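Local coordinates for protein amidase, hydantoinase/carbamoylase family (Paraburkholderia phymatum, PDB 6C0D) that probably hydrolyses N-carbamoyl-L-amino acids to free amino acids, as a zinc-dependent homodimeric enzyme of the peptidase M20 family, at residues S139-L142 with G143-S146; Q229-A233 with G234-M238; A250-A253 with H254-A258; I402-G405 with C406-A409. All coordinates share one frame; numbering follows the deposited sequence. Where two conformers were deposited one is given.

Contact 1 (S139-L142 with G143-S146); sequences SSFL and GSRS
Arg145 reaches back from the first turn of helix 142-148 to the loop that leads into it, and its chain touches that loop almost atom by atom. CB and CG both lie against Phe141 O, CB at 3.2 Å from that oxygen. CD keeps the same carbonyl company but has come up to Ser140 O as well, 3.4 Å away. The chain bends here (chi3 54°); NE passes Ser140 O more distantly, and CZ faces Ser139 OG. NH1 forms two bonds: one to Ser139 OG (2.8 Å, close to straight at 167°), with the hydroxyl in the guanidinium plane, and one to Ser140 O, also 2.8 Å, with the nitrogen standing above the carbonyl plane. NH2 is taken up by Ala151 O and by Ser155 OG, which also bonds Ser139 OG.

The loop is a type II beta turn, Ser139 to Leu142, marked by the positive phi of its third residue, Phe141 (61°), and a weak Leu142 N to Ser139 O bond. Phe141 is also the helix N-cap, and the first helical bonds follow: Arg145 N to Phe141 O and Ser146 N to Leu142 O, both 2.9 Å. The Phe141 side chain leads away toward helix 368-372, about 8 Å from the bound zinc ion. Ser144 OG comes to 3.6 Å from Phe141 CB, obliquely to the ring, while its hydrogen bond goes to Asp368.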
loop_
_atom_site.group_PDB
_atom_site.type_symbol
_atom_site.label_atom_id
_atom_site.label_comp_id
_atom_site.label_asym_id
_atom_site.label_seq_id
_atom_site.Cartn_x
_atom_site.Cartn_y
_atom_site.Cartn_z
ATOM N N SER A 139 -11.226 14.795 21.279
ATOM C CA SER A 139 -12.273 13.791 21.447
ATOM C C SER A 139 -13.470 14.228 20.617
ATOM O O SER A 139 -14.071 15.268 20.908
ATOM C CB SER A 139 -12.650 13.646 22.923
ATOM O OG SER A 139 -13.598 12.615 23.126
ATOM N N SER A 140 -13.820 13.443 19.597
ATOM C CA SER A 140 -14.833 13.876 18.642
ATOM C C SER A 140 -16.180 14.107 19.319
ATOM O O SER A 140 -16.610 13.330 20.180
ATOM C CB SER A 140 -14.977 12.851 17.516
ATOM O OG SER A 140 -13.819 12.837 16.699
ATOM N N PHE A 141 -16.827 15.202 18.923
ATOM C CA PHE A 141 -18.152 15.623 19.407
ATOM C C PHE A 141 -18.161 15.895 20.911
ATOM O O PHE A 141 -19.204 15.778 21.562
ATOM C CB PHE A 141 -19.242 14.604 19.053
ATOM C CG PHE A 141 -19.263 14.200 17.600
ATOM C CD1 PHE A 141 -19.684 15.082 16.622
ATOM C CD2 PHE A 141 -18.867 12.923 17.222
ATOM C CE1 PHE A 141 -19.709 14.704 15.284
ATOM C CE2 PHE A 141 -18.878 12.538 15.887
ATOM C CZ PHE A 141 -19.304 13.433 14.919
ATOM N N LEU A 142 -17.008 16.276 21.470
ATOM C CA LEU A 142 -16.939 16.575 22.898
ATOM C C LEU A 142 -18.031 17.553 23.317
ATOM O O LEU A 142 -18.698 17.354 24.339
ATOM C CB LEU A 142 -15.559 17.138 23.250
ATOM C CG LEU A 142 -15.369 17.611 24.698
ATOM C CD1 LEU A 142 -15.430 16.442 25.683
ATOM C CD2 LEU A 142 -14.063 18.383 24.857
ATOM N N GLY A 143 -18.258 18.595 22.516
ATOM C CA GLY A 143 -19.193 19.630 22.927
ATOM C C GLY A 143 -20.641 19.172 22.909
ATOM O O GLY A 143 -21.394 19.410 23.863
ATOM N N SER A 144 -21.068 18.541 21.812
ATOM C CA SER A 144 -22.463 18.111 21.754
ATOM C C SER A 144 -22.723 16.954 22.718
ATOM O O SER A 144 -23.808 16.877 23.303
ATOM C CB SER A 144 -22.866 17.749 20.318
ATOM O OG SER A 144 -21.948 16.852 19.713
ATOM N N ARG A 145 -21.736 16.078 22.926
ATOM C CA ARG A 145 -21.856 15.033 23.942
ATOM C C ARG A 145 -22.011 15.637 25.334
ATOM O O ARG A 145 -22.851 15.193 26.130
ATOM C CB ARG A 145 -20.628 14.115 23.899
ATOM C CG ARG A 145 -20.564 13.169 22.705
ATOM C CD ARG A 145 -19.114 12.742 22.431
ATOM N NE ARG A 145 -18.460 12.177 23.616
ATOM C CZ ARG A 145 -17.149 12.217 23.837
ATOM N NH1 ARG A 145 -16.340 12.799 22.958
ATOM N NH2 ARG A 145 -16.645 11.683 24.946
ATOM N N SER A 146 -21.176 16.629 25.657
ATOM C CA SER A 146 -21.264 17.290 26.958
ATOM C C SER A 146 -22.621 17.947 27.144
ATOM O O SER A 146 -23.232 17.840 28.209
ATOM C CB SER A 146 -20.159 18.335 27.093
ATOM O OG SER A 146 -20.305 19.074 28.294
#

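Contact 2 (Q229-A233 with G234-M238); sequences QRNHA and GTTPM. With EDO (1,2-ethanediol), chain F.
His232 and Thr236 join through a single carbonyl: His232 O accepts both Thr236 OG1 at 2.8 Å and Thr236 N at 3.2 Å, the second bond closing an alpha turn from His232 to Thr236. This is the compact part of the contact. Thr236 OG1 also sits 3.3 Å from Asn231 CB, and the two side chains cross at about a right angle. On the same turn the His232 ring folds over the chain that follows it. Its ND1 accepts Gly234 N in the ring plane, at 2.9 Å, which fixes the ring's rotation, and Thr235 CG2 makes a CH-pi contact with one face, 3.9 Å from the ring centroid.

Elsewhere the contact is looser. At the Asn231 end, water 1 accepts from Asn231 ND2 and His232 N and donates only weakly to Thr236 OG1. At the Gly234 end an ethanediol, probably from the crystallisation liquor, donates to Gly234 O at 2.7 Å and also bonds Asp266 O of the second subunit.

The turn packs on Gly200 and Thr270 of that subunit, consistent with the dimerisation domain of M20 enzymes. Strand 231-232 pairs antiparallel with strand 283-296, through Asn231 and Val284, and the turn leads on to helix 244-262.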
loop_
_atom_site.group_PDB
_atom_site.type_symbol
_atom_site.label_atom_id
_atom_site.label_comp_id
_atom_site.label_asym_id
_atom_site.label_seq_id
_atom_site.Cartn_x
_atom_site.Cartn_y
_atom_site.Cartn_z
ATOM N N GLN A 229 0.905 -17.168 1.214
ATOM C CA GLN A 229 2.264 -17.657 1.385
ATOM C C GLN A 229 3.212 -16.825 0.531
ATOM O O GLN A 229 2.957 -16.627 -0.656
ATOM C CB GLN A 229 2.337 -19.129 0.991
ATOM C CG GLN A 229 3.686 -19.764 1.083
ATOM C CD GLN A 229 3.611 -21.214 0.679
ATOM O OE1 GLN A 229 3.182 -22.057 1.461
ATOM N NE2 GLN A 229 3.985 -21.507 -0.563
ATOM N N ARG A 230 4.281 -16.325 1.145
ATOM C CA ARG A 230 5.331 -15.637 0.403
ATOM C C ARG A 230 6.027 -16.623 -0.523
ATOM O O ARG A 230 6.226 -17.785 -0.162
ATOM C CB ARG A 230 6.358 -15.049 1.372
ATOM C CG ARG A 230 6.404 -13.560 1.461
ATOM C CD ARG A 230 7.484 -13.114 2.441
ATOM N NE ARG A 230 6.986 -12.065 3.327
ATOM C CZ ARG A 230 7.766 -11.273 4.050
ATOM N NH1 ARG A 230 7.231 -10.333 4.819
ATOM N NH2 ARG A 230 9.085 -11.414 3.987
ATOM N N ASN A 231 6.437 -16.155 -1.703
ATOM C CA ASN A 231 7.171 -17.005 -2.639
ATOM C C ASN A 231 7.997 -16.124 -3.566
ATOM O O ASN A 231 7.713 -14.940 -3.755
ATOM C CB ASN A 231 6.246 -17.884 -3.496
ATOM C CG ASN A 231 5.880 -19.208 -2.849
ATOM O OD1 ASN A 231 4.697 -19.483 -2.621
ATOM N ND2 ASN A 231 6.881 -20.069 -2.616
ATOM N N HIS A 232 9.028 -16.726 -4.144
ATOM C CA HIS A 232 9.837 -16.041 -5.143
ATOM C C HIS A 232 9.003 -15.857 -6.410
ATOM O O HIS A 232 8.466 -16.831 -6.947
ATOM C CB HIS A 232 11.091 -16.875 -5.404
ATOM C CG HIS A 232 12.103 -16.211 -6.289
ATOM N ND1 HIS A 232 11.826 -15.836 -7.586
ATOM C CD2 HIS A 232 13.405 -15.897 -6.077
ATOM C CE1 HIS A 232 12.904 -15.289 -8.125
ATOM N NE2 HIS A 232 13.877 -15.311 -7.230
ATOM N N ALA A 233 8.874 -14.609 -6.878
ATOM C CA ALA A 233 7.968 -14.317 -7.985
ATOM C C ALA A 233 8.459 -14.844 -9.330
ATOM O O ALA A 233 7.683 -14.830 -10.295
ATOM C CB ALA A 233 7.740 -12.810 -8.103
ATOM N N GLY A 234 9.718 -15.252 -9.431
ATOM C CA GLY A 234 10.251 -15.779 -10.678
ATOM C C GLY A 234 10.225 -17.298 -10.718
ATOM O O GLY A 234 9.894 -17.904 -11.738
ATOM N N THR A 235 10.555 -17.940 -9.603
ATOM C CA THR A 235 10.734 -19.380 -9.626
ATOM C C THR A 235 9.469 -20.153 -9.275
ATOM O O THR A 235 9.412 -21.357 -9.543
ATOM C CB THR A 235 11.853 -19.777 -8.659
ATOM O OG1 THR A 235 11.491 -19.362 -7.347
ATOM C CG2 THR A 235 13.139 -19.061 -9.014
ATOM N N THR A 236 8.455 -19.496 -8.691
ATOM C CA THR A 236 7.256 -20.188 -8.221
ATOM C C THR A 236 6.203 -20.275 -9.324
ATOM O O THR A 236 5.659 -19.234 -9.724
ATOM C CB THR A 236 6.670 -19.477 -7.010
ATOM O OG1 THR A 236 7.684 -19.365 -6.008
ATOM C CG2 THR A 236 5.483 -20.298 -6.441
ATOM N N PRO A 237 5.867 -21.471 -9.823
ATOM C CA PRO A 237 4.866 -21.565 -10.894
ATOM C C PRO A 237 3.527 -21.009 -10.430
ATOM O O PRO A 237 3.181 -21.091 -9.251
ATOM C CB PRO A 237 4.775 -23.073 -11.174
ATOM C CG PRO A 237 6.079 -23.646 -10.652
ATOM C CD PRO A 237 6.441 -22.790 -9.475
ATOM N N MET A 238 2.769 -20.452 -11.382
ATOM C CA MET A 238 1.487 -19.827 -11.044
ATOM C C MET A 238 0.560 -20.804 -10.344
ATOM O O MET A 238 -0.210 -20.414 -9.454
ATOM C CB MET A 238 0.806 -19.295 -12.305
ATOM C CG MET A 238 1.583 -18.181 -13.015
ATOM S SD MET A 238 1.866 -16.715 -11.972
ATOM C CE MET A 238 0.225 -15.973 -11.992
HETATM C C1 EDO F . 9.815 -20.439 -13.695
HETATM O O1 EDO F . 9.630 -19.085 -14.184
HETATM C C2 EDO F . 8.544 -21.002 -13.056
HETATM O O2 EDO F . 7.660 -21.528 -14.054
HETATM O O HOH W 1 9.534 -19.330 -3.120
#

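Contact 3 (A250-A253 with H254-A258); sequences AFIA and HIDDA
Phe251 and Ile255, one turn apart on helix 244-262, meet obliquely. Ile255 CD1 lies in the ring plane at the edge, 3.7 Å from Phe251 CD2, while Ile255 CG1 approaches Phe251 CE2 to 3.6 Å from an oblique position. The phenyl reaches this place because CG stands opposite the backbone N (chi1 -163°), which carries the ring down the helix toward the next turn. Apolar neighbours include Phe226, whose ring meets it with planes at about 65°, and Leu312 and Val313 of helix 299-317.

A second orientation is seen at His254. Its imidazole lies flat over Ala250 O, the oxygen being 3.9 Å above the ring plane and over its centre, and the backbone bond from His254 N to that same oxygen is weak, at 3.4 Å. A third is side by side: Ile252 and Asp256 point the same way, with Ile252 CG2 at 3.8 Å from Asp256 OD2. The helix thus packs against helix 299-317 and, through Ile252, on Val249 of the second subunit, consistent with the dimerisation domain of M20 enzymes.

The next backbone bonds are shorter than the one at His254: Phe251 O to Ile255 N is 3.0 Å, and Ile252 O to Asp256 N is 2.9 Å with an angle of 167°. The chemistry is therefore divided round one helix: the Phe251 and Ile255 side chains meet by apolar contact, while the Asp256 carboxylate finds its polar partner beyond this segment, OD1 taking a hydrogen bond from Trp269 NE1.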
loop_
_atom_site.group_PDB
_atom_site.type_symbol
_atom_site.label_atom_id
_atom_site.label_comp_id
_atom_site.label_asym_id
_atom_site.label_seq_id
_atom_site.Cartn_x
_atom_site.Cartn_y
_atom_site.Cartn_z
ATOM N N ALA A 250 -9.421 -10.068 -5.983
ATOM C CA ALA A 250 -10.598 -10.849 -6.362
ATOM C C ALA A 250 -11.738 -10.610 -5.376
ATOM O O ALA A 250 -12.910 -10.530 -5.759
ATOM C CB ALA A 250 -10.248 -12.341 -6.394
ATOM N N PHE A 251 -11.406 -10.500 -4.098
ATOM C CA PHE A 251 -12.436 -10.323 -3.085
ATOM C C PHE A 251 -13.152 -8.991 -3.264
ATOM O O PHE A 251 -14.363 -8.907 -3.046
ATOM C CB PHE A 251 -11.817 -10.433 -1.693
ATOM C CG PHE A 251 -12.842 -10.679 -0.589
ATOM C CD1 PHE A 251 -13.089 -11.966 -0.128
ATOM C CD2 PHE A 251 -13.584 -9.633 -0.074
ATOM C CE1 PHE A 251 -14.046 -12.202 0.878
ATOM C CE2 PHE A 251 -14.555 -9.870 0.925
ATOM C CZ PHE A 251 -14.771 -11.143 1.392
ATOM N N ILE A 252 -12.438 -7.948 -3.689
ATOM C CA ILE A 252 -13.098 -6.656 -3.864
ATOM C C ILE A 252 -14.210 -6.773 -4.893
ATOM O O ILE A 252 -15.284 -6.177 -4.733
ATOM C CB ILE A 252 -12.074 -5.566 -4.234
ATOM C CG1 ILE A 252 -11.200 -5.238 -3.016
ATOM C CG2 ILE A 252 -12.794 -4.271 -4.721
ATOM C CD1 ILE A 252 -10.013 -4.255 -3.331
ATOM N N ALA A 253 -13.996 -7.564 -5.952
ATOM C CA ALA A 253 -15.064 -7.727 -6.937
ATOM C C ALA A 253 -16.279 -8.404 -6.317
ATOM O O ALA A 253 -17.416 -8.093 -6.685
ATOM C CB ALA A 253 -14.581 -8.519 -8.158
ATOM N N HIS A 254 -16.065 -9.355 -5.395
ATOM C CA HIS A 254 -17.212 -9.941 -4.693
ATOM C C HIS A 254 -17.944 -8.908 -3.849
ATOM O O HIS A 254 -19.181 -8.932 -3.767
ATOM C CB HIS A 254 -16.767 -11.099 -3.805
ATOM C CG HIS A 254 -16.205 -12.253 -4.569
ATOM N ND1 HIS A 254 -15.346 -13.168 -4.005
ATOM C CD2 HIS A 254 -16.366 -12.634 -5.857
ATOM C CE1 HIS A 254 -14.996 -14.063 -4.913
ATOM N NE2 HIS A 254 -15.607 -13.767 -6.043
ATOM N N ILE A 255 -17.204 -8.026 -3.171
ATOM C CA ILE A 255 -17.854 -6.974 -2.384
ATOM C C ILE A 255 -18.719 -6.103 -3.286
ATOM O O ILE A 255 -19.882 -5.802 -2.974
ATOM C CB ILE A 255 -16.801 -6.125 -1.644
ATOM C CG1 ILE A 255 -16.116 -6.932 -0.533
ATOM C CG2 ILE A 255 -17.443 -4.830 -1.047
ATOM C CD1 ILE A 255 -14.897 -6.209 0.072
ATOM N N ASP A 256 -18.143 -5.652 -4.403
ATOM C CA ASP A 256 -18.874 -4.759 -5.305
ATOM C C ASP A 256 -20.149 -5.419 -5.807
ATOM O O ASP A 256 -21.192 -4.767 -5.942
ATOM C CB ASP A 256 -17.990 -4.372 -6.497
ATOM C CG ASP A 256 -16.818 -3.474 -6.103
ATOM O OD1 ASP A 256 -16.878 -2.855 -5.023
ATOM O OD2 ASP A 256 -15.836 -3.366 -6.892
ATOM N N ASP A 257 -20.074 -6.710 -6.114
ATOM C CA ASP A 257 -21.249 -7.413 -6.605
ATOM C C ASP A 257 -22.316 -7.513 -5.519
ATOM O O ASP A 257 -23.486 -7.192 -5.754
ATOM C CB ASP A 257 -20.850 -8.800 -7.112
ATOM C CG ASP A 257 -22.050 -9.665 -7.452
ATOM O OD1 ASP A 257 -22.638 -9.466 -8.533
ATOM O OD2 ASP A 257 -22.411 -10.537 -6.630
ATOM N N ALA A 258 -21.926 -7.935 -4.316
ATOM C CA ALA A 258 -22.917 -8.100 -3.250
ATOM C C ALA A 258 -23.496 -6.761 -2.801
ATOM O O ALA A 258 -24.705 -6.653 -2.554
ATOM C CB ALA A 258 -22.284 -8.842 -2.074
#

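Contact 4 (I402-G405 with C406-A409); sequences IVLG and CEVA
Val408 N donates to Leu404 O at 2.9 Å with an angle of 169°, one of three backbone bonds of that length here and the straightest of them. The motif is a regular alpha-helix, part of helix 399-419. Glu407 N to Val403 O and Ala409 N to Gly405 O match it in length, while Cys406 N to Ile402 O is longer, at 3.2 Å.

The side chains that meet along this helix do so by van der Waals contact. Glu407 has CG opposite its carbonyl carbon (chi1 -71°) and is extended beyond it, so the carboxylate runs back over the preceding turn. OE2 is 3.9 Å from Val403 CG1. OE1 lies over Leu404, 3.7 Å from its CA and 3.9 Å from its CD1, the Leu404 and Glu407 side chains crossing at about a right angle.

Val403 packs on Pro18 and Leu22 of helix 18-30, and Val408 on Leu381 of strand 378-384. Cys406 lies between helices 18-30 and 102-117, touching Leu21, Tyr107 and Glu110. Between successive turns the apolar pair is Leu404 with Val408, whose side chains meet at an angle, CD1 of the leucine lying 4.1 Å from CG2 of the valine.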
loop_
_atom_site.group_PDB
_atom_site.type_symbol
_atom_site.label_atom_id
_atom_site.label_comp_id
_atom_site.label_asym_id
_atom_site.label_seq_id
_atom_site.Cartn_x
_atom_site.Cartn_y
_atom_site.Cartn_z
ATOM N N ILE A 402 -24.542 31.694 0.152
ATOM C CA ILE A 402 -24.449 31.811 1.613
ATOM C C ILE A 402 -25.629 32.618 2.154
ATOM O O ILE A 402 -26.256 32.250 3.157
ATOM C CB ILE A 402 -23.108 32.456 2.012
ATOM C CG1 ILE A 402 -21.930 31.594 1.550
ATOM C CG2 ILE A 402 -23.076 32.724 3.543
ATOM C CD1 ILE A 402 -20.555 32.290 1.675
ATOM N N VAL A 403 -25.940 33.734 1.493
ATOM C CA VAL A 403 -27.059 34.581 1.898
ATOM C C VAL A 403 -28.379 33.833 1.765
ATOM O O VAL A 403 -29.217 33.864 2.671
ATOM C CB VAL A 403 -27.064 35.880 1.067
ATOM C CG1 VAL A 403 -28.380 36.658 1.279
ATOM C CG2 VAL A 403 -25.853 36.730 1.442
ATOM N N LEU A 404 -28.605 33.175 0.623
ATOM C CA LEU A 404 -29.870 32.444 0.451
ATOM C C LEU A 404 -30.050 31.361 1.516
ATOM O O LEU A 404 -31.145 31.198 2.077
ATOM C CB LEU A 404 -29.940 31.824 -0.950
ATOM C CG LEU A 404 -31.168 30.945 -1.210
ATOM C CD1 LEU A 404 -32.468 31.766 -1.078
ATOM C CD2 LEU A 404 -31.106 30.250 -2.583
ATOM N N GLY A 405 -28.986 30.613 1.815
ATOM C CA GLY A 405 -29.077 29.608 2.870
ATOM C C GLY A 405 -29.540 30.204 4.187
ATOM O O GLY A 405 -30.357 29.612 4.904
ATOM N N CYS A 406 -29.036 31.388 4.516
ATOM C CA CYS A 406 -29.413 32.013 5.780
ATOM C C CYS A 406 -30.843 32.528 5.722
ATOM O O CYS A 406 -31.568 32.461 6.717
ATOM C CB CYS A 406 -28.451 33.145 6.119
ATOM S SG CYS A 406 -28.566 33.654 7.883
ATOM N N GLU A 407 -31.259 33.072 4.571
ATOM C CA GLU A 407 -32.658 33.479 4.415
ATOM C C GLU A 407 -33.616 32.305 4.619
ATOM O O GLU A 407 -34.653 32.436 5.290
ATOM C CB GLU A 407 -32.861 34.111 3.025
ATOM C CG GLU A 407 -32.193 35.481 2.924
ATOM C CD GLU A 407 -32.238 36.055 1.511
ATOM O OE1 GLU A 407 -32.301 35.268 0.565
ATOM O OE2 GLU A 407 -32.198 37.284 1.348
ATOM N N VAL A 408 -33.307 31.158 4.011
ATOM C CA VAL A 408 -34.150 29.966 4.181
ATOM C C VAL A 408 -34.143 29.532 5.640
ATOM O O VAL A 408 -35.195 29.265 6.235
ATOM C CB VAL A 408 -33.681 28.828 3.252
ATOM C CG1 VAL A 408 -34.431 27.485 3.593
ATOM C CG2 VAL A 408 -33.893 29.223 1.771
ATOM N N ALA A 409 -32.955 29.481 6.248
ATOM C CA ALA A 409 -32.869 29.046 7.643
ATOM C C ALA A 409 -33.618 29.993 8.580
ATOM O O ALA A 409 -34.290 29.545 9.523
ATOM C CB ALA A 409 -31.404 28.924 8.074
#

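Overall arrangement
Followed from the N terminus, the four contacts come in series, each local and complete before the next opens, so none nests in or crosses another. Contact 1 starts a helix near the zinc site, without binding the metal, after strand 125-130. Contacts 2 and 3 follow in consecutive elements, a turn after strand 231-232 and the middle of helix 244-262, with nearest atoms about 12 Å apart. Both touch the second subunit, consistent with the dimerisation domain of M20 enzymes. Contact 4 lies on the last helix, 399-419, which packs between helices and strand 378-384. Contacts 2 and 4 lie on opposite sides of the chain's centre, their centres about 62 Å apart.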